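Local coordinates for protein L-ornithine N(5)-monooxygenase (Pseudomonas aeruginosa, PDB 3S5W) that catalyses the FAD- and NADPH-dependent hydroxylation of L-ornithine to N(5)-hydroxyornithine, the first step in making the siderophore pyoverdin, at residues S169-A172 with D173-L177; L133-V136 with A137-Q141; M127-N130 with D131-R134. All coordinates share one frame; numbering follows the deposited sequence.

In the fold
Contact 1 lies at the surface, at the turn of the beta hairpin formed by strands 161-171 and 176-181. Contacts 2 and 3 are partly buried and both use helix 126-137. They share L133 and R134, and their centres are about 10 Å apart. Contact 3 is in the body of the helix and contact 2 at its C-terminal end. The nearest atoms of contacts 1 and 2 are about 13 Å apart. The hairpin relies on backbone bonds and an asparagine that bonds a glutamate across the turn. The helix body packs aromatic and aliphatic groups near the flavin. The helix end uses serine and histidine on late carbonyls.

Contact 1: S169-A172 with D173-L177; sequences SRNA and DGEEL
S169 and L177 pair through two backbone hydrogen bonds in the antiparallel hairpin of strands 161-171 and 176-181. S169 N gives to L177 O at 2.8 Å, and L177 N gives back to S169 O. The next pair, R170 with E176, is non-hydrogen-bonded. There the alpha carbons make CH contacts, E176 CA to S169 O and R170 CA to E175 O. E175 O also takes the N-H of N171 at 2.8 Å. A type I turn from N171 to G174, closed by G174 N on N171 O at 2.9 Å, reverses the chain. G174 has a positive phi of 92°, which suits glycine. The N171 side chain bridges across the turn to E175. CG sits between the backbone N and the carbonyl carbon (chi1 69°), which turns the amide toward E175, its plane 50° from the carboxylate. OD1 accepts from E175 N at 3.0 Å, with the donor above the side-chain carbonyl plane. S169 OG rests on L177 CB but bonds to E148 OE1; this side chain is about 4 Å from that of FAD-binding V150. E175 OE1 receives N171 ND2 on its anti side at 3.2 Å, tilted from the carboxylate plane but near the amide plane.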
# COMPACT_ATOMS: atom_id res chain seq x y z
N SER A 169 2.25 20.01 -10.60
CA SER A 169 2.13 18.67 -11.15
C SER A 169 2.57 18.62 -12.62
O SER A 169 2.70 19.67 -13.29
CB SER A 169 0.70 18.13 -10.96
OG SER A 169 -0.26 18.87 -11.70
N ARG A 170 2.80 17.41 -13.12
CA ARG A 170 3.18 17.18 -14.49
C ARG A 170 2.18 16.16 -15.05
O ARG A 170 1.87 15.17 -14.37
CB ARG A 170 4.62 16.63 -14.55
CG ARG A 170 5.11 16.31 -15.98
CD ARG A 170 6.61 15.94 -16.07
NE ARG A 170 6.94 14.70 -15.36
CZ ARG A 170 7.83 14.60 -14.38
NH1 ARG A 170 8.52 15.67 -13.97
NH2 ARG A 170 8.06 13.42 -13.80
N ASN A 171 1.63 16.42 -16.23
CA ASN A 171 0.77 15.41 -16.85
C ASN A 171 1.56 14.41 -17.71
O ASN A 171 2.80 14.49 -17.79
CB ASN A 171 -0.46 16.01 -17.57
CG ASN A 171 -0.10 16.80 -18.84
OD1 ASN A 171 0.96 16.60 -19.45
ND2 ASN A 171 -0.98 17.71 -19.23
N ALA A 172 0.86 13.46 -18.31
CA ALA A 172 1.52 12.35 -19.00
C ALA A 172 2.23 12.84 -20.28
O ALA A 172 3.30 12.33 -20.64
CB ALA A 172 0.51 11.21 -19.28
N ASP A 173 1.67 13.88 -20.91
CA ASP A 173 2.33 14.56 -22.04
C ASP A 173 3.57 15.39 -21.64
O ASP A 173 4.27 15.89 -22.52
CB ASP A 173 1.34 15.43 -22.83
CG ASP A 173 0.13 14.63 -23.36
OD1 ASP A 173 0.29 13.44 -23.72
OD2 ASP A 173 -0.99 15.20 -23.39
N GLY A 174 3.83 15.55 -20.34
CA GLY A 174 5.00 16.29 -19.84
C GLY A 174 4.77 17.78 -19.56
O GLY A 174 5.72 18.51 -19.32
N GLU A 175 3.52 18.22 -19.62
CA GLU A 175 3.14 19.59 -19.32
C GLU A 175 3.08 19.81 -17.83
O GLU A 175 2.57 18.96 -17.10
CB GLU A 175 1.73 19.86 -19.83
CG GLU A 175 1.63 20.53 -21.15
CD GLU A 175 0.19 20.95 -21.40
OE1 GLU A 175 -0.71 20.08 -21.29
OE2 GLU A 175 -0.03 22.15 -21.67
N GLU A 176 3.55 20.97 -17.39
CA GLU A 176 3.47 21.33 -15.99
C GLU A 176 2.15 22.04 -15.70
O GLU A 176 1.67 22.83 -16.52
CB GLU A 176 4.65 22.23 -15.61
CG GLU A 176 4.74 22.60 -14.13
CD GLU A 176 6.17 23.00 -13.72
OE1 GLU A 176 6.37 24.15 -13.28
OE2 GLU A 176 7.08 22.15 -13.84
N LEU A 177 1.58 21.75 -14.54
CA LEU A 177 0.38 22.41 -14.07
C LEU A 177 0.63 22.99 -12.68
O LEU A 177 1.30 22.37 -11.86
CB LEU A 177 -0.81 21.44 -14.05
CG LEU A 177 -1.51 21.09 -15.38
CD1 LEU A 177 -0.88 19.88 -16.07
CD2 LEU A 177 -2.96 20.76 -15.11

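Contact 2: L133-V136 with A137-Q141; sequences LRWV and ASHFQ
W135 and H139 meet edge to face. The imidazole edge points at the indole, with planes at 77° and H139 CE1 lying 3.6 Å from W135 CE2. CE1 sits over one indole face, offset toward the rim. The neighbouring ring atom, H139 ND1, holds the same imidazole by a hydrogen bond to W135 O at 3.0 Å, bent to 133° at the hydrogen, and a weak one to V136 O. S138 OG also gives to W135 O, at 2.7 Å. These two donors come from opposite faces of the carbonyl plane, so one late helix carbonyl is gripped twice. A chi1 of 81° puts the S138 hydroxyl between backbone N and carbonyl carbon, against W135 O of the preceding turn. V136 O accepts H139 N at 3.0 Å, and the F140 ring edge lies against it, CD1 at 3.4 Å. A137 N to L133 O and S138 N to R134 O continue the i to i+4 backbone pattern.

Further out, W135 meets H110 and H139 meets Y101, both edge to face. V136 and F140 pack on I47 of helix 40-56. R134 NH1 bonds to Y70 O and bridges to D69; Y70 and D69 both bind FAD. The chain leaves the helix through a type I turn from A137 to F140. This is a helix C-terminal end whose last carbonyls are taken up by side chains as well as backbone.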
# COMPACT_ATOMS: atom_id res chain seq x y z
N LEU A 133 -13.12 -0.53 -6.37
CA LEU A 133 -12.51 0.79 -6.18
C LEU A 133 -12.68 1.68 -7.41
O LEU A 133 -12.99 2.87 -7.27
CB LEU A 133 -11.02 0.62 -5.86
CG LEU A 133 -10.77 0.03 -4.47
CD1 LEU A 133 -9.29 -0.26 -4.33
CD2 LEU A 133 -11.24 0.97 -3.31
N ARG A 134 -12.47 1.09 -8.59
CA ARG A 134 -12.65 1.83 -9.87
C ARG A 134 -14.10 2.27 -10.00
O ARG A 134 -14.39 3.39 -10.41
CB ARG A 134 -12.24 0.95 -11.03
CG ARG A 134 -10.72 0.80 -11.12
CD ARG A 134 -10.27 -0.24 -12.12
NE ARG A 134 -10.91 -0.07 -13.42
CZ ARG A 134 -10.46 0.69 -14.40
NH1 ARG A 134 -9.33 1.38 -14.27
NH2 ARG A 134 -11.15 0.78 -15.53
N TRP A 135 -15.02 1.38 -9.64
CA TRP A 135 -16.44 1.71 -9.72
C TRP A 135 -16.79 2.87 -8.78
O TRP A 135 -17.45 3.82 -9.19
CB TRP A 135 -17.31 0.49 -9.45
CG TRP A 135 -18.79 0.80 -9.41
CD1 TRP A 135 -19.64 0.97 -10.48
CD2 TRP A 135 -19.59 0.98 -8.23
NE1 TRP A 135 -20.91 1.23 -10.04
CE2 TRP A 135 -20.92 1.24 -8.66
CE3 TRP A 135 -19.32 0.94 -6.84
CZ2 TRP A 135 -21.97 1.47 -7.76
CZ3 TRP A 135 -20.36 1.16 -5.95
CH2 TRP A 135 -21.67 1.41 -6.40
N VAL A 136 -16.31 2.83 -7.53
CA VAL A 136 -16.57 3.91 -6.59
C VAL A 136 -15.97 5.23 -7.14
O VAL A 136 -16.65 6.24 -7.14
CB VAL A 136 -16.05 3.63 -5.18
CG1 VAL A 136 -16.20 4.86 -4.26
CG2 VAL A 136 -16.84 2.44 -4.54
N ALA A 137 -14.69 5.19 -7.53
CA ALA A 137 -13.94 6.38 -8.00
C ALA A 137 -14.62 7.04 -9.22
O ALA A 137 -14.59 8.26 -9.32
CB ALA A 137 -12.48 6.01 -8.33
N SER A 138 -15.22 6.25 -10.10
CA SER A 138 -15.97 6.73 -11.26
C SER A 138 -17.19 7.61 -10.91
O SER A 138 -17.79 8.20 -11.80
CB SER A 138 -16.42 5.57 -12.17
OG SER A 138 -17.60 4.98 -11.64
N HIS A 139 -17.56 7.68 -9.62
CA HIS A 139 -18.59 8.64 -9.17
C HIS A 139 -18.02 10.01 -8.80
O HIS A 139 -18.76 10.91 -8.39
CB HIS A 139 -19.39 8.09 -7.98
CG HIS A 139 -20.23 6.91 -8.33
ND1 HIS A 139 -19.71 5.64 -8.47
CD2 HIS A 139 -21.56 6.81 -8.61
CE1 HIS A 139 -20.68 4.81 -8.81
NE2 HIS A 139 -21.81 5.50 -8.89
N PHE A 140 -16.69 10.17 -8.94
CA PHE A 140 -16.00 11.40 -8.49
C PHE A 140 -15.17 12.03 -9.61
O PHE A 140 -14.15 12.68 -9.37
CB PHE A 140 -15.17 11.13 -7.21
CG PHE A 140 -16.02 10.74 -6.06
CD1 PHE A 140 -16.37 9.41 -5.86
CD2 PHE A 140 -16.53 11.71 -5.21
CE1 PHE A 140 -17.23 9.04 -4.81
CE2 PHE A 140 -17.38 11.34 -4.16
CZ PHE A 140 -17.71 10.01 -3.96
N GLN A 141 -15.63 11.81 -10.85
CA GLN A 141 -14.98 12.28 -12.06
C GLN A 141 -14.77 13.80 -12.09
O GLN A 141 -13.78 14.27 -12.64
CB GLN A 141 -15.74 11.82 -13.29
CG GLN A 141 -15.50 10.34 -13.63
CD GLN A 141 -16.41 9.83 -14.75
OE1 GLN A 141 -17.11 8.82 -14.59
NE2 GLN A 141 -16.40 10.51 -15.89

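Contact 3: M127-N130 with D131-R134; sequences MEFN and DYLR
M127 O accepts D131 N at 3.1 Å, the first of four i to i+4 backbone bonds along this part of helix 126-137. E128 follows, with its O taking Y132 N at 3.0 Å. Its carboxylate forms a salt bridge with R112. D131, whose CB lies near E128 O, sends its own carboxylate to the hydroxyl of Y106.

F129 carries the apolar part of the contact. Its CG is anti to the backbone N (chi1 -160°), which swings the ring along the helix toward Y132 and L133. Y132 CD2 stands over one face of the F129 ring, toward the rim, and is 3.5 Å from F129 CE1. The two side chains run alongside each other and point the same way. Their planes are 51° apart, so the pair is oblique. The L133 side chain crosses that of F129, with L133 CD1 3.8 Å from F129 CD2. F129 also packs on W72 and L429, and both of these residues bind FAD. The phenol oxygen of Y132 bonds to Y101 O and L91 N, which fixes the far end of that ring.

N130 is the last residue of the segment. Its O accepts R134 N at 3.0 Å. Its amide lies beside the arginine chain, with ND2 3.7 Å from R134 CD, while OD1 accepts W72 N. One side of the helix thus faces the FAD-binding loop at W72, and the F129 side chain comes within about 6 Å of the flavin cofactor. Regular i to i+3 and i to i+4 packing of an alpha helix here flanks the FAD site.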
# COMPACT_ATOMS: atom_id res chain seq x y z
N MET A 127 -8.56 -8.64 -7.47
CA MET A 127 -9.03 -8.14 -8.78
C MET A 127 -10.47 -7.63 -8.65
O MET A 127 -10.83 -6.64 -9.28
CB MET A 127 -8.98 -9.22 -9.89
CG MET A 127 -7.58 -9.72 -10.27
SD MET A 127 -7.57 -10.85 -11.73
CE MET A 127 -7.15 -9.69 -13.05
N GLU A 128 -11.29 -8.30 -7.85
CA GLU A 128 -12.68 -7.79 -7.65
C GLU A 128 -12.66 -6.53 -6.80
O GLU A 128 -13.41 -5.60 -7.04
CB GLU A 128 -13.59 -8.85 -7.03
CG GLU A 128 -15.08 -8.39 -6.97
CD GLU A 128 -16.04 -9.47 -6.47
OE1 GLU A 128 -15.61 -10.40 -5.76
OE2 GLU A 128 -17.24 -9.39 -6.79
N PHE A 129 -11.80 -6.47 -5.78
CA PHE A 129 -11.77 -5.25 -4.99
C PHE A 129 -11.25 -4.06 -5.84
O PHE A 129 -11.67 -2.95 -5.63
CB PHE A 129 -10.93 -5.42 -3.74
CG PHE A 129 -11.24 -4.41 -2.68
CD1 PHE A 129 -12.38 -4.54 -1.90
CD2 PHE A 129 -10.40 -3.34 -2.46
CE1 PHE A 129 -12.68 -3.61 -0.89
CE2 PHE A 129 -10.70 -2.39 -1.45
CZ PHE A 129 -11.83 -2.54 -0.67
N ASN A 130 -10.32 -4.34 -6.76
CA ASN A 130 -9.84 -3.34 -7.74
C ASN A 130 -11.02 -2.79 -8.58
O ASN A 130 -11.16 -1.59 -8.77
CB ASN A 130 -8.77 -3.94 -8.67
CG ASN A 130 -8.38 -2.99 -9.80
OD1 ASN A 130 -7.86 -1.88 -9.56
ND2 ASN A 130 -8.65 -3.41 -11.05
N ASP A 131 -11.87 -3.69 -9.07
CA ASP A 131 -13.05 -3.29 -9.85
C ASP A 131 -14.00 -2.44 -8.99
O ASP A 131 -14.55 -1.46 -9.47
CB ASP A 131 -13.77 -4.53 -10.38
CG ASP A 131 -14.79 -4.19 -11.42
OD1 ASP A 131 -14.36 -3.86 -12.53
OD2 ASP A 131 -16.01 -4.23 -11.12
N TYR A 132 -14.17 -2.82 -7.72
CA TYR A 132 -14.98 -2.07 -6.76
C TYR A 132 -14.43 -0.64 -6.57
O TYR A 132 -15.17 0.33 -6.59
CB TYR A 132 -15.01 -2.81 -5.41
CG TYR A 132 -15.39 -1.96 -4.22
CD1 TYR A 132 -16.68 -1.46 -4.08
CD2 TYR A 132 -14.46 -1.71 -3.19
CE1 TYR A 132 -17.03 -0.71 -2.97
CE2 TYR A 132 -14.81 -0.92 -2.08
CZ TYR A 132 -16.09 -0.45 -1.99
OH TYR A 132 -16.46 0.31 -0.94
N LEU A 133 -13.12 -0.53 -6.37
CA LEU A 133 -12.51 0.79 -6.18
C LEU A 133 -12.68 1.68 -7.41
O LEU A 133 -12.99 2.87 -7.27
CB LEU A 133 -11.02 0.62 -5.86
CG LEU A 133 -10.77 0.03 -4.47
CD1 LEU A 133 -9.29 -0.26 -4.33
CD2 LEU A 133 -11.24 0.97 -3.31
N ARG A 134 -12.47 1.09 -8.59
CA ARG A 134 -12.65 1.83 -9.87
C ARG A 134 -14.10 2.27 -10.00
O ARG A 134 -14.39 3.39 -10.41
CB ARG A 134 -12.24 0.95 -11.03
CG ARG A 134 -10.72 0.80 -11.12
CD ARG A 134 -10.27 -0.24 -12.12
NE ARG A 134 -10.91 -0.07 -13.42
CZ ARG A 134 -10.46 0.69 -14.40
NH1 ARG A 134 -9.33 1.38 -14.27
NH2 ARG A 134 -11.15 0.78 -15.53